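Local structure of histone acetyltransferase, ELP3 family (Methanocaldococcus infernus, 6IA8) at residues I190-R193 with P194-S198; R147-E150 with Y151-F155; R499-Y502 with R503-Y507; E478-K482 with E483-K487. The protein catalyses formation of 5-carboxymethyluridine at the wobble position 34 of tRNAs from acetyl-CoA, using radical S-adenosylmethionine chemistry. All coordinates share one frame; numbering follows the deposited sequence.

How the contacts relate
Along the chain the order is contact 2, contact 1, contact 4, contact 3. Contacts 1 and 2 belong to the radical SAM part: contact 2 opens helix 149-164, contact 1 leaves strand 184-192 of the parallel sheet, and their centres lie about 15 Å apart without touching. Contacts 4 and 3 lie in the N-acetyltransferase part, contact 4 at the C-terminal end of helix 469-484, contact 3 over the short helix 499-504 and its end, with centres about 20 Å apart; Tyr-507 of contact 3 reaches Glu-478 of contact 4 in a probable hydrogen bond. Centres of contacts 1 and 3 are about 30 Å apart, those of 2 and 4 about 39 Å, so the two pairs sample the two catalytic domains separately.

Contact 1. Residues I190-R193 with P194-S198; sequences IETR and PDYCS
In one of the two modelled conformers of Arg-193, the hydroxyl of Tyr-196 lies over one face of the guanidinium, near its rim, while Thr-192 OG1 sits at the edge of the Tyr-196 ring. In that conformer, and so tentatively, the arginine and the tyrosine run side by side in the same direction, their planes 26° apart. Arg-193 is extended from CG to NE, and its aliphatic part meets the ring obliquely, CD standing 3.8 Å from Tyr-196 CE2. In both residues CG is anti to the carbonyl carbon (chi1 -55° and -64°), which sends the two chains out together. At their base in the backbone, Tyr-196 N donates to Arg-193 O at 2.9 Å from above the carbonyl plane. Thr-192 OG1 touches Tyr-196 CB at 3.3 Å, and its proton could go weakly to Tyr-196 O or to Arg-193 O. Asp-195 OD1 packs against Arg-193 CB, also at 3.3 Å, and has no polar partner in the model. The turn carries the chain from strand 184-192 to helix 199-208, as in a beta-alpha unit of the radical SAM barrel. Thr-192 and Cys-197 lean on Leu-215 of strand 212-218, and Pro-194 rests on Asp-236 and Thr-237 of helix 234-245.

Contact 2. Residues R147-E150 with Y151-F155; sequences REIE and YQDWF. With SO4 (sulfate ion), chain F.
Arg-147 lays its guanidinium flat on the ring of Tyr-151, with the two planes 18° apart. Arg-147 CZ, 3.9 Å from the centroid of the Tyr-151 ring, makes it a cation-pi contact as well, with NH2 over the ring centre and 3.6 Å from Tyr-151 CE1. The arginine gets there by folding back: bends at chi2 (-70°) and chi3 (-66°) curl the chain over the tyrosine face. Its NE makes a weak salt bridge to Glu-148 OE1 at 3.3 Å, which helps to fix the rotation of the group, and its backbone O accepts from Gln-152 NE2 at 3.0 Å. That donor lies well above the carbonyl plane, although the oxygen is nearly in the plane of the glutamine amide. Glu-148 follows, its carboxylate beside Tyr-151 CB and its O taking Gln-152 N in the first helical bond. Ile-149 runs alongside Asp-153, CG2 coming within 3.6 Å of OD2; the same carboxylate is held by Gln-204 and Lys-207 of helix 199-208. Glu-150 O accepts from Trp-154 N, while the indole NE1 of that tryptophan donates at 3.0 Å to O4 of a sulfate, probably from the crystallisation liquor and also bound by Lys-157. The Tyr-151 hydroxyl accepts from Ser-70 N. Glu-148 occupies the N-cap position, and the whole is the start of a surface alpha-helix, 149-164, in the radical SAM domain, with an i to i+4 arginine-tyrosine stack in which the residue before the N-cap folds over the first turn.

Contact 3. Residues R499-Y502 with R503-Y507; sequences REYY and RKLGY. With SO4 (sulfate ion), chain G; SO4 (sulfate ion), chain D.
Tyr-502 O takes two backbone bonds as the helix unwinds, one from Tyr-507 N at 3.0 Å and a weak one from Leu-505 N. With Gly-506 N bonded to Arg-503 O, the first of these makes a Schellman motif, and Gly-506, at positive phi (91°), is its C-prime residue. The reversal brings Tyr-507 CB to 3.9 Å from Tyr-502 CB. On another side of the helix Tyr-501 CE2 meets Leu-505 CD1 at 3.8 Å. Because Glu-500 is bent at chi2 (60°), its carboxylate turns back across the Arg-503 chain nearly at a right angle; the resulting salt bridge, OE2 to NH1, is long at 3.7 Å. The guanidinium of Arg-503 has Arg-499 CB over one face, and at its edge NE gives a fairly straight bond to sulfate O1, 2.9 Å away; Arg-509 N binds this ion too. Both arginines also form salt bridges with Glu-179. Tyr-501 OH donates to O3 of a second sulfate at 2.9 Å, also gripped by the backbone N atoms of Gly-468, Gly-470 and Arg-471. Both ions probably come from the crystallisation liquor, but since Tyr-502, Gly-470 and Arg-471 are inferred acetyl-CoA-binding residues, the second probably marks where a cofactor phosphate would be received.

Contact 4. Residues E478-K482 with E483-K487; sequences ERIAK and EEFGK
Arg-479 NH1 bonds to Glu-483 OE1 at 3.2 Å in a salt bridge spanning one helical turn, in the modelled position of this poorly ordered arginine. The oxygen lies at the edge of the guanidinium, near its plane, but is met on its anti side, and the two planes stand 72° apart. CG, anti to the backbone N (chi1 -175°), lies against Glu-483 OE1, and the bend at chi3 brings NH1 round to the same oxygen. At the next residue, Ile-480 CG2 packs on Phe-485 CE1 at 3.6 Å, the side chains running the same way, and Ile-480 O lies at the edge of the ring. That carbonyl accepts both Glu-484 N, at 3.0 Å, and Phe-485 N, at 3.2 Å. The second bond belongs to the wider pi-type turn with which helix 469-484 of the GNAT domain ends. Past it Gly-486 takes positive phi (62°), and Lys-487 N reaches back to Ala-481 O at 2.9 Å. A water gives a proton to Glu-484 OE1 at 2.6 Å and receives a weak, equally tentative bond from Arg-479 NH2. Farther out, Glu-476 holds Arg-479 and Arg-396 holds Glu-484, while the Lys-487 amine binds Asp-427 and Asp-438 O. Met-441 of strand 440-448 packs against Ala-481 and Phe-485, and Ile-407 of strand 404-413 against Phe-485.

Contact 1. Residues I190-R193 with P194-S198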
loop_
_atom_site.group_PDB
_atom_site.type_symbol
_atom_site.label_atom_id
_atom_site.label_comp_id
_atom_site.label_asym_id
_atom_site.label_seq_id
_atom_site.Cartn_x
_atom_site.Cartn_y
_atom_site.Cartn_z
ATOM N N ILE A 190 3.834 -7.298 1.708
ATOM C CA ILE A 190 3.532 -8.546 2.402
ATOM C C ILE A 190 2.209 -8.365 3.132
ATOM O O ILE A 190 2.025 -7.387 3.861
ATOM C CB ILE A 190 4.658 -8.936 3.372
ATOM C CG1 ILE A 190 5.945 -9.166 2.582
ATOM C CG2 ILE A 190 4.303 -10.248 4.128
ATOM C CD1 ILE A 190 7.098 -9.525 3.432
ATOM N N GLU A 191 1.276 -9.273 2.906
ATOM C CA GLU A 191 0.009 -9.249 3.620
ATOM C C GLU A 191 0.148 -10.106 4.864
ATOM O O GLU A 191 0.746 -11.190 4.817
ATOM C CB GLU A 191 -1.120 -9.776 2.735
ATOM C CG GLU A 191 -1.225 -9.079 1.386
ATOM C CD GLU A 191 -2.422 -9.541 0.579
ATOM O OE1 GLU A 191 -2.988 -10.610 0.891
ATOM O OE2 GLU A 191 -2.809 -8.830 -0.365
ATOM N N THR A 192 -0.406 -9.632 5.979
ATOM C CA THR A 192 -0.280 -10.411 7.205
ATOM C C THR A 192 -1.416 -10.127 8.169
ATOM O O THR A 192 -2.045 -9.071 8.114
ATOM C CB THR A 192 1.051 -10.131 7.918
ATOM O OG1 THR A 192 1.279 -11.088 8.978
ATOM C CG2 THR A 192 1.047 -8.707 8.495
ATOM N N ARG A 193 -1.682 -11.094 9.047
ATOM C CA ARG A 193 -2.632 -10.878 10.127
ATOM C C ARG A 193 -1.993 -9.968 11.168
ATOM O O ARG A 193 -0.782 -10.048 11.393
ATOM C CB ARG A 193 -3.045 -12.200 10.778
ATOM C CG ARG A 193 -3.601 -13.228 9.807
ATOM C CD ARG A 193 -4.111 -14.464 10.559
ATOM N NE ARG A 193 -4.459 -15.554 9.655
ATOM C CZ ARG A 193 -5.189 -16.606 10.004
ATOM N NH1 ARG A 193 -5.458 -17.551 9.110
ATOM N NH2 ARG A 193 -5.663 -16.705 11.240
ATOM N N PRO A 194 -2.767 -9.084 11.800
ATOM C CA PRO A 194 -2.161 -8.139 12.749
ATOM C C PRO A 194 -1.374 -8.802 13.861
ATOM O O PRO A 194 -0.419 -8.199 14.355
ATOM C CB PRO A 194 -3.368 -7.380 13.307
ATOM C CG PRO A 194 -4.404 -7.450 12.194
ATOM C CD PRO A 194 -4.212 -8.840 11.610
ATOM N N ASP A 195 -1.737 -10.012 14.285
ATOM C CA ASP A 195 -1.016 -10.684 15.363
ATOM C C ASP A 195 0.215 -11.443 14.883
ATOM O O ASP A 195 0.926 -12.015 15.711
ATOM C CB ASP A 195 -1.949 -11.639 16.123
ATOM C CG ASP A 195 -2.642 -12.638 15.212
ATOM O OD1 ASP A 195 -2.967 -12.284 14.056
ATOM O OD2 ASP A 195 -2.875 -13.780 15.661
ATOM N N TYR A 196 0.487 -11.466 13.579
ATOM C CA TYR A 196 1.745 -11.978 13.033
ATOM C C TYR A 196 2.704 -10.839 12.708
ATOM O O TYR A 196 3.398 -10.883 11.690
ATOM C CB TYR A 196 1.525 -12.800 11.761
ATOM C CG TYR A 196 0.734 -14.069 11.873
ATOM C CD1 TYR A 196 0.577 -14.714 13.082
ATOM C CD2 TYR A 196 0.144 -14.632 10.735
ATOM C CE1 TYR A 196 -0.180 -15.893 13.170
ATOM C CE2 TYR A 196 -0.597 -15.789 10.807
ATOM C CZ TYR A 196 -0.758 -16.420 12.022
ATOM O OH TYR A 196 -1.497 -17.577 12.082
ATOM N N CYS A 197 2.759 -9.790 13.521
ATOM C CA CYS A 197 3.541 -8.605 13.184
ATOM C C CYS A 197 4.388 -8.153 14.362
ATOM O O CYS A 197 4.332 -6.998 14.790
ATOM C CB CYS A 197 2.611 -7.496 12.732
ATOM S SG CYS A 197 3.337 -6.512 11.535
ATOM N N SER A 198 5.185 -9.080 14.893
ATOM C CA SER A 198 6.092 -8.824 15.998
ATOM C C SER A 198 7.359 -8.142 15.495
ATOM O O SER A 198 7.628 -8.073 14.282
ATOM C CB SER A 198 6.489 -10.131 16.671
ATOM O OG SER A 198 7.176 -10.907 15.675
#

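Contact 2. Residues R147-E150 with Y151-F155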
loop_
_atom_site.group_PDB
_atom_site.type_symbol
_atom_site.label_atom_id
_atom_site.label_comp_id
_atom_site.label_asym_id
_atom_site.label_seq_id
_atom_site.Cartn_x
_atom_site.Cartn_y
_atom_site.Cartn_z
ATOM N N ARG A 147 5.263 -18.439 8.345
ATOM C CA ARG A 147 5.964 -19.584 7.776
ATOM C C ARG A 147 7.416 -19.638 8.265
ATOM O O ARG A 147 7.977 -18.659 8.771
ATOM C CB ARG A 147 5.935 -19.537 6.244
ATOM C CG ARG A 147 4.532 -19.477 5.644
ATOM C CD ARG A 147 3.798 -20.788 5.828
ATOM N NE ARG A 147 4.424 -21.874 5.075
ATOM C CZ ARG A 147 4.156 -22.162 3.805
ATOM N NH1 ARG A 147 3.271 -21.444 3.130
ATOM N NH2 ARG A 147 4.762 -23.187 3.213
ATOM N N GLU A 148 8.032 -20.802 8.096
ATOM C CA GLU A 148 9.438 -20.954 8.427
ATOM C C GLU A 148 10.268 -19.923 7.664
ATOM O O GLU A 148 10.016 -19.640 6.489
ATOM C CB GLU A 148 9.910 -22.367 8.078
ATOM C CG GLU A 148 8.883 -23.491 8.248
ATOM C CD GLU A 148 8.012 -23.691 7.002
ATOM O OE1 GLU A 148 7.091 -22.866 6.783
ATOM O OE2 GLU A 148 8.256 -24.652 6.228
ATOM N N ILE A 149 11.280 -19.372 8.334
ATOM C CA ILE A 149 12.145 -18.393 7.680
ATOM C C ILE A 149 12.789 -18.998 6.438
ATOM O O ILE A 149 12.953 -18.327 5.411
ATOM C CB ILE A 149 13.195 -17.872 8.676
ATOM C CG1 ILE A 149 12.541 -16.903 9.665
ATOM C CG2 ILE A 149 14.314 -17.181 7.939
ATOM C CD1 ILE A 149 13.372 -16.667 10.912
ATOM N N GLU A 150 13.172 -20.272 6.520
ATOM C CA GLU A 150 13.739 -20.964 5.371
ATOM C C GLU A 150 12.836 -20.833 4.162
ATOM O O GLU A 150 13.305 -20.541 3.058
ATOM C CB GLU A 150 13.961 -22.442 5.694
ATOM C CG GLU A 150 14.353 -23.301 4.503
ATOM C CD GLU A 150 14.498 -24.771 4.866
ATOM O OE1 GLU A 150 13.972 -25.178 5.923
ATOM O OE2 GLU A 150 15.144 -25.517 4.101
ATOM N N TYR A 151 11.524 -21.034 4.358
ATOM C CA TYR A 151 10.574 -20.926 3.255
ATOM C C TYR A 151 10.437 -19.492 2.770
ATOM O O TYR A 151 10.386 -19.252 1.558
ATOM C CB TYR A 151 9.214 -21.480 3.671
ATOM C CG TYR A 151 8.157 -21.333 2.601
ATOM C CD1 TYR A 151 8.000 -22.293 1.615
ATOM C CD2 TYR A 151 7.310 -20.229 2.579
ATOM C CE1 TYR A 151 7.033 -22.155 0.641
ATOM C CE2 TYR A 151 6.334 -20.093 1.602
ATOM C CZ TYR A 151 6.201 -21.051 0.640
ATOM O OH TYR A 151 5.243 -20.922 -0.347
ATOM N N GLN A 152 10.357 -18.526 3.689
ATOM C CA GLN A 152 10.220 -17.130 3.281
ATOM C C GLN A 152 11.406 -16.680 2.435
ATOM O O GLN A 152 11.235 -16.020 1.400
ATOM C CB GLN A 152 10.109 -16.217 4.503
ATOM C CG GLN A 152 8.992 -16.529 5.485
ATOM C CD GLN A 152 8.921 -15.496 6.593
ATOM O OE1 GLN A 152 9.048 -14.306 6.341
ATOM N NE2 GLN A 152 8.740 -15.948 7.828
ATOM N N ASP A 153 12.622 -16.952 2.913
ATOM C CA ASP A 153 13.816 -16.529 2.189
ATOM C C ASP A 153 13.835 -17.151 0.803
ATOM O O ASP A 153 14.087 -16.470 -0.196
ATOM C CB ASP A 153 15.078 -16.906 2.969
ATOM C CG ASP A 153 15.247 -16.099 4.230
ATOM O OD1 ASP A 153 14.434 -15.170 4.467
ATOM O OD2 ASP A 153 16.201 -16.388 4.972
ATOM N N TRP A 154 13.539 -18.450 0.726
ATOM C CA TRP A 154 13.552 -19.146 -0.555
ATOM C C TRP A 154 12.488 -18.584 -1.486
ATOM O O TRP A 154 12.757 -18.332 -2.664
ATOM C CB TRP A 154 13.353 -20.651 -0.321
ATOM C CG TRP A 154 13.097 -21.441 -1.570
ATOM C CD1 TRP A 154 14.033 -21.951 -2.429
ATOM C CD2 TRP A 154 11.813 -21.813 -2.099
ATOM N NE1 TRP A 154 13.403 -22.618 -3.469
ATOM C CE2 TRP A 154 12.045 -22.551 -3.284
ATOM C CE3 TRP A 154 10.490 -21.602 -1.676
ATOM C CZ2 TRP A 154 11.010 -23.064 -4.057
ATOM C CZ3 TRP A 154 9.464 -22.119 -2.438
ATOM C CH2 TRP A 154 9.731 -22.834 -3.628
ATOM N N PHE A 155 11.283 -18.342 -0.966
ATOM C CA PHE A 155 10.190 -17.889 -1.824
ATOM C C PHE A 155 10.514 -16.542 -2.455
ATOM O O PHE A 155 10.325 -16.331 -3.664
ATOM C CB PHE A 155 8.903 -17.803 -1.010
ATOM C CG PHE A 155 7.675 -17.626 -1.844
ATOM C CD1 PHE A 155 7.296 -16.374 -2.277
ATOM C CD2 PHE A 155 6.904 -18.719 -2.201
ATOM C CE1 PHE A 155 6.155 -16.213 -3.044
ATOM C CE2 PHE A 155 5.766 -18.571 -2.966
ATOM C CZ PHE A 155 5.377 -17.333 -3.392
HETATM S S SO4 F . 16.792 -23.168 -5.737
HETATM O O1 SO4 F . 17.299 -22.315 -4.663
HETATM O O2 SO4 F . 16.653 -22.377 -6.957
HETATM O O3 SO4 F . 17.728 -24.263 -5.966
HETATM O O4 SO4 F . 15.482 -23.727 -5.383
#

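Contact 3. Residues R499-Y502 with R503-Y507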
loop_
_atom_site.group_PDB
_atom_site.type_symbol
_atom_site.label_atom_id
_atom_site.label_comp_id
_atom_site.label_asym_id
_atom_site.label_seq_id
_atom_site.Cartn_x
_atom_site.Cartn_y
_atom_site.Cartn_z
ATOM N N ARG A 499 17.436 1.231 -4.786
ATOM C CA ARG A 499 18.598 1.650 -4.014
ATOM C C ARG A 499 19.522 2.512 -4.861
ATOM O O ARG A 499 20.080 3.503 -4.375
ATOM C CB ARG A 499 19.320 0.408 -3.481
ATOM C CG ARG A 499 18.472 -0.358 -2.445
ATOM C CD ARG A 499 19.109 -1.679 -2.024
ATOM N NE ARG A 499 18.349 -2.324 -0.959
ATOM C CZ ARG A 499 18.425 -3.617 -0.653
ATOM N NH1 ARG A 499 19.229 -4.419 -1.336
ATOM N NH2 ARG A 499 17.682 -4.112 0.331
ATOM N N GLU A 500 19.679 2.153 -6.140
ATOM C CA GLU A 500 20.581 2.892 -7.019
ATOM C C GLU A 500 20.165 4.353 -7.110
ATOM O O GLU A 500 21.014 5.245 -7.166
ATOM C CB GLU A 500 20.614 2.251 -8.412
ATOM C CG GLU A 500 21.805 2.646 -9.252
ATOM C CD GLU A 500 23.124 2.254 -8.613
ATOM O OE1 GLU A 500 23.867 3.160 -8.180
ATOM O OE2 GLU A 500 23.411 1.040 -8.534
ATOM N N TYR A 501 18.860 4.616 -7.105
ATOM C CA TYR A 501 18.363 5.984 -7.185
ATOM C C TYR A 501 18.830 6.800 -5.992
ATOM O O TYR A 501 19.276 7.940 -6.148
ATOM C CB TYR A 501 16.836 5.979 -7.254
ATOM C CG TYR A 501 16.193 7.360 -7.251
ATOM C CD1 TYR A 501 16.020 8.078 -8.434
ATOM C CD2 TYR A 501 15.787 7.947 -6.069
ATOM C CE1 TYR A 501 15.430 9.341 -8.429
ATOM C CE2 TYR A 501 15.195 9.208 -6.046
ATOM C CZ TYR A 501 15.026 9.908 -7.227
ATOM O OH TYR A 501 14.440 11.148 -7.212
ATOM N N TYR A 502 18.753 6.226 -4.792
ATOM C CA TYR A 502 19.190 6.952 -3.603
ATOM C C TYR A 502 20.709 7.067 -3.524
ATOM O O TYR A 502 21.229 8.048 -2.968
ATOM C CB TYR A 502 18.600 6.282 -2.350
ATOM C CG TYR A 502 17.062 6.380 -2.349
ATOM C CD1 TYR A 502 16.439 7.576 -2.106
ATOM C CD2 TYR A 502 16.254 5.278 -2.644
ATOM C CE1 TYR A 502 15.059 7.698 -2.143
ATOM C CE2 TYR A 502 14.871 5.384 -2.698
ATOM C CZ TYR A 502 14.279 6.602 -2.424
ATOM O OH TYR A 502 12.910 6.736 -2.448
ATOM N N ARG A 503 21.437 6.102 -4.077
ATOM C CA ARG A 503 22.882 6.253 -4.135
ATOM C C ARG A 503 23.258 7.489 -4.934
ATOM O O ARG A 503 24.172 8.224 -4.548
ATOM C CB ARG A 503 23.538 5.012 -4.741
ATOM C CG ARG A 503 23.452 3.803 -3.847
ATOM C CD ARG A 503 24.406 2.652 -4.316
ATOM N NE ARG A 503 24.243 1.496 -3.439
ATOM C CZ ARG A 503 23.544 0.405 -3.739
ATOM N NH1 ARG A 503 22.941 0.294 -4.920
ATOM N NH2 ARG A 503 23.457 -0.587 -2.853
ATOM N N LYS A 504 22.564 7.737 -6.050
ATOM C CA LYS A 504 22.813 8.947 -6.831
ATOM C C LYS A 504 22.624 10.205 -5.985
ATOM O O LYS A 504 23.240 11.237 -6.260
ATOM C CB LYS A 504 21.879 8.999 -8.043
ATOM C CG LYS A 504 22.396 8.358 -9.315
ATOM C CD LYS A 504 22.160 6.866 -9.357
ATOM C CE LYS A 504 22.536 6.287 -10.717
ATOM N NZ LYS A 504 21.625 6.746 -11.807
ATOM N N LEU A 505 21.760 10.156 -4.979
ATOM C CA LEU A 505 21.514 11.307 -4.119
ATOM C C LEU A 505 22.407 11.330 -2.882
ATOM O O LEU A 505 22.123 12.083 -1.943
ATOM C CB LEU A 505 20.039 11.331 -3.694
ATOM C CG LEU A 505 19.008 11.310 -4.823
ATOM C CD1 LEU A 505 17.631 11.538 -4.277
ATOM C CD2 LEU A 505 19.348 12.355 -5.878
ATOM N N GLY A 506 23.468 10.529 -2.853
ATOM C CA GLY A 506 24.414 10.553 -1.755
ATOM C C GLY A 506 24.117 9.606 -0.611
ATOM O O GLY A 506 24.795 9.673 0.420
ATOM N N TYR A 507 23.127 8.740 -0.743
ATOM C CA TYR A 507 22.797 7.798 0.311
ATOM C C TYR A 507 23.631 6.533 0.164
ATOM O O TYR A 507 24.085 6.182 -0.928
ATOM C CB TYR A 507 21.302 7.457 0.270
ATOM C CG TYR A 507 20.411 8.588 0.749
ATOM C CD1 TYR A 507 20.191 9.700 -0.042
ATOM C CD2 TYR A 507 19.799 8.547 2.000
ATOM C CE1 TYR A 507 19.383 10.769 0.406
ATOM C CE2 TYR A 507 18.996 9.575 2.443
ATOM C CZ TYR A 507 18.812 10.700 1.654
ATOM O OH TYR A 507 18.042 11.745 2.111
HETATM S S SO4 G . 26.419 1.369 -0.702
HETATM O O1 SO4 G . 25.010 1.747 -0.702
HETATM O O2 SO4 G . 27.174 2.370 -1.449
HETATM O O3 SO4 G . 26.566 0.062 -1.331
HETATM O O4 SO4 G . 26.923 1.303 0.663
HETATM S S SO4 D . 13.403 13.141 -10.188
HETATM O O1 SO4 D . 13.925 14.196 -9.298
HETATM O O2 SO4 D . 13.544 13.673 -11.575
HETATM O O3 SO4 D . 14.175 11.922 -9.993
HETATM O O4 SO4 D . 11.973 12.926 -9.911
#

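Contact 4. Residues E478-K482 with E483-K487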
loop_
_atom_site.group_PDB
_atom_site.type_symbol
_atom_site.label_atom_id
_atom_site.label_comp_id
_atom_site.label_asym_id
_atom_site.label_seq_id
_atom_site.Cartn_x
_atom_site.Cartn_y
_atom_site.Cartn_z
ATOM N N GLU A 478 15.205 16.499 3.780
ATOM C CA GLU A 478 16.468 16.637 4.494
ATOM C C GLU A 478 16.531 17.961 5.245
ATOM O O GLU A 478 16.994 18.009 6.395
ATOM C CB GLU A 478 17.634 16.520 3.514
ATOM C CG GLU A 478 17.720 15.100 2.894
ATOM C CD GLU A 478 18.679 15.027 1.730
ATOM O OE1 GLU A 478 19.370 16.018 1.446
ATOM O OE2 GLU A 478 18.724 13.972 1.094
ATOM N N ARG A 479 16.076 19.052 4.612
ATOM C CA ARG A 479 16.081 20.355 5.278
ATOM C C ARG A 479 15.189 20.340 6.514
ATOM O O ARG A 479 15.574 20.823 7.588
ATOM C CB ARG A 479 15.619 21.448 4.313
ATOM C CG ARG A 479 15.712 22.846 4.873
ATOM C CD ARG A 479 14.947 23.856 4.032
ATOM N NE ARG A 479 13.501 23.695 4.159
ATOM C CZ ARG A 479 12.787 24.133 5.191
ATOM N NH1 ARG A 479 13.385 24.752 6.198
ATOM N NH2 ARG A 479 11.476 23.947 5.221
ATOM N N ILE A 480 13.982 19.786 6.380
ATOM C CA ILE A 480 13.063 19.745 7.509
ATOM C C ILE A 480 13.660 18.914 8.631
ATOM O O ILE A 480 13.641 19.320 9.799
ATOM C CB ILE A 480 11.692 19.197 7.070
ATOM C CG1 ILE A 480 11.009 20.202 6.147
ATOM C CG2 ILE A 480 10.840 18.868 8.283
ATOM C CD1 ILE A 480 9.698 19.711 5.547
ATOM N N ALA A 481 14.186 17.728 8.292
ATOM C CA ALA A 481 14.739 16.839 9.303
ATOM C C ALA A 481 15.829 17.536 10.092
ATOM O O ALA A 481 15.869 17.443 11.321
ATOM C CB ALA A 481 15.288 15.573 8.655
ATOM N N LYS A 482 16.705 18.262 9.400
ATOM C CA LYS A 482 17.883 18.835 10.042
ATOM C C LYS A 482 17.560 20.159 10.717
ATOM O O LYS A 482 17.936 20.381 11.876
ATOM C CB LYS A 482 19.009 19.021 9.014
ATOM C CG LYS A 482 20.279 19.696 9.594
ATOM C CD LYS A 482 21.372 19.782 8.539
ATOM C CE LYS A 482 22.719 20.172 9.172
ATOM N NZ LYS A 482 23.805 20.184 8.167
ATOM N N GLU A 483 16.892 21.061 9.997
ATOM C CA GLU A 483 16.739 22.421 10.496
ATOM C C GLU A 483 15.579 22.536 11.475
ATOM O O GLU A 483 15.646 23.311 12.433
ATOM C CB GLU A 483 16.543 23.387 9.329
ATOM C CG GLU A 483 17.719 23.445 8.360
ATOM C CD GLU A 483 17.523 24.476 7.248
ATOM O OE1 GLU A 483 16.406 25.020 7.112
ATOM O OE2 GLU A 483 18.493 24.739 6.514
ATOM N N GLU A 484 14.512 21.779 11.257
ATOM C CA GLU A 484 13.321 21.909 12.081
ATOM C C GLU A 484 13.267 20.900 13.214
ATOM O O GLU A 484 12.836 21.253 14.309
ATOM C CB GLU A 484 12.065 21.769 11.218
ATOM C CG GLU A 484 10.741 21.862 11.990
ATOM C CD GLU A 484 9.540 21.966 11.054
ATOM O OE1 GLU A 484 9.743 22.269 9.860
ATOM O OE2 GLU A 484 8.399 21.723 11.498
ATOM N N PHE A 485 13.675 19.654 12.977
ATOM C CA PHE A 485 13.627 18.623 14.005
ATOM C C PHE A 485 14.991 18.296 14.594
ATOM O O PHE A 485 15.077 17.479 15.528
ATOM C CB PHE A 485 12.978 17.359 13.432
ATOM C CG PHE A 485 11.517 17.519 13.147
ATOM C CD1 PHE A 485 11.100 18.014 11.939
ATOM C CD2 PHE A 485 10.560 17.190 14.096
ATOM C CE1 PHE A 485 9.737 18.192 11.679
ATOM C CE2 PHE A 485 9.210 17.334 13.834
ATOM C CZ PHE A 485 8.802 17.833 12.630
ATOM N N GLY A 486 16.047 18.946 14.115
ATOM C CA GLY A 486 17.369 18.750 14.685
ATOM C C GLY A 486 17.918 17.343 14.580
ATOM O O GLY A 486 18.764 16.962 15.389
ATOM N N LYS A 487 17.486 16.564 13.593
ATOM C CA LYS A 487 18.002 15.215 13.403
ATOM C C LYS A 487 19.350 15.265 12.704
ATOM O O LYS A 487 19.701 16.255 12.061
ATOM C CB LYS A 487 17.026 14.380 12.583
ATOM C CG LYS A 487 15.607 14.356 13.164
ATOM C CD LYS A 487 15.600 13.804 14.581
ATOM C CE LYS A 487 14.157 13.576 15.075
ATOM N NZ LYS A 487 14.106 13.017 16.450
HETATM O O HOH W 1 11.044 23.748 8.233
#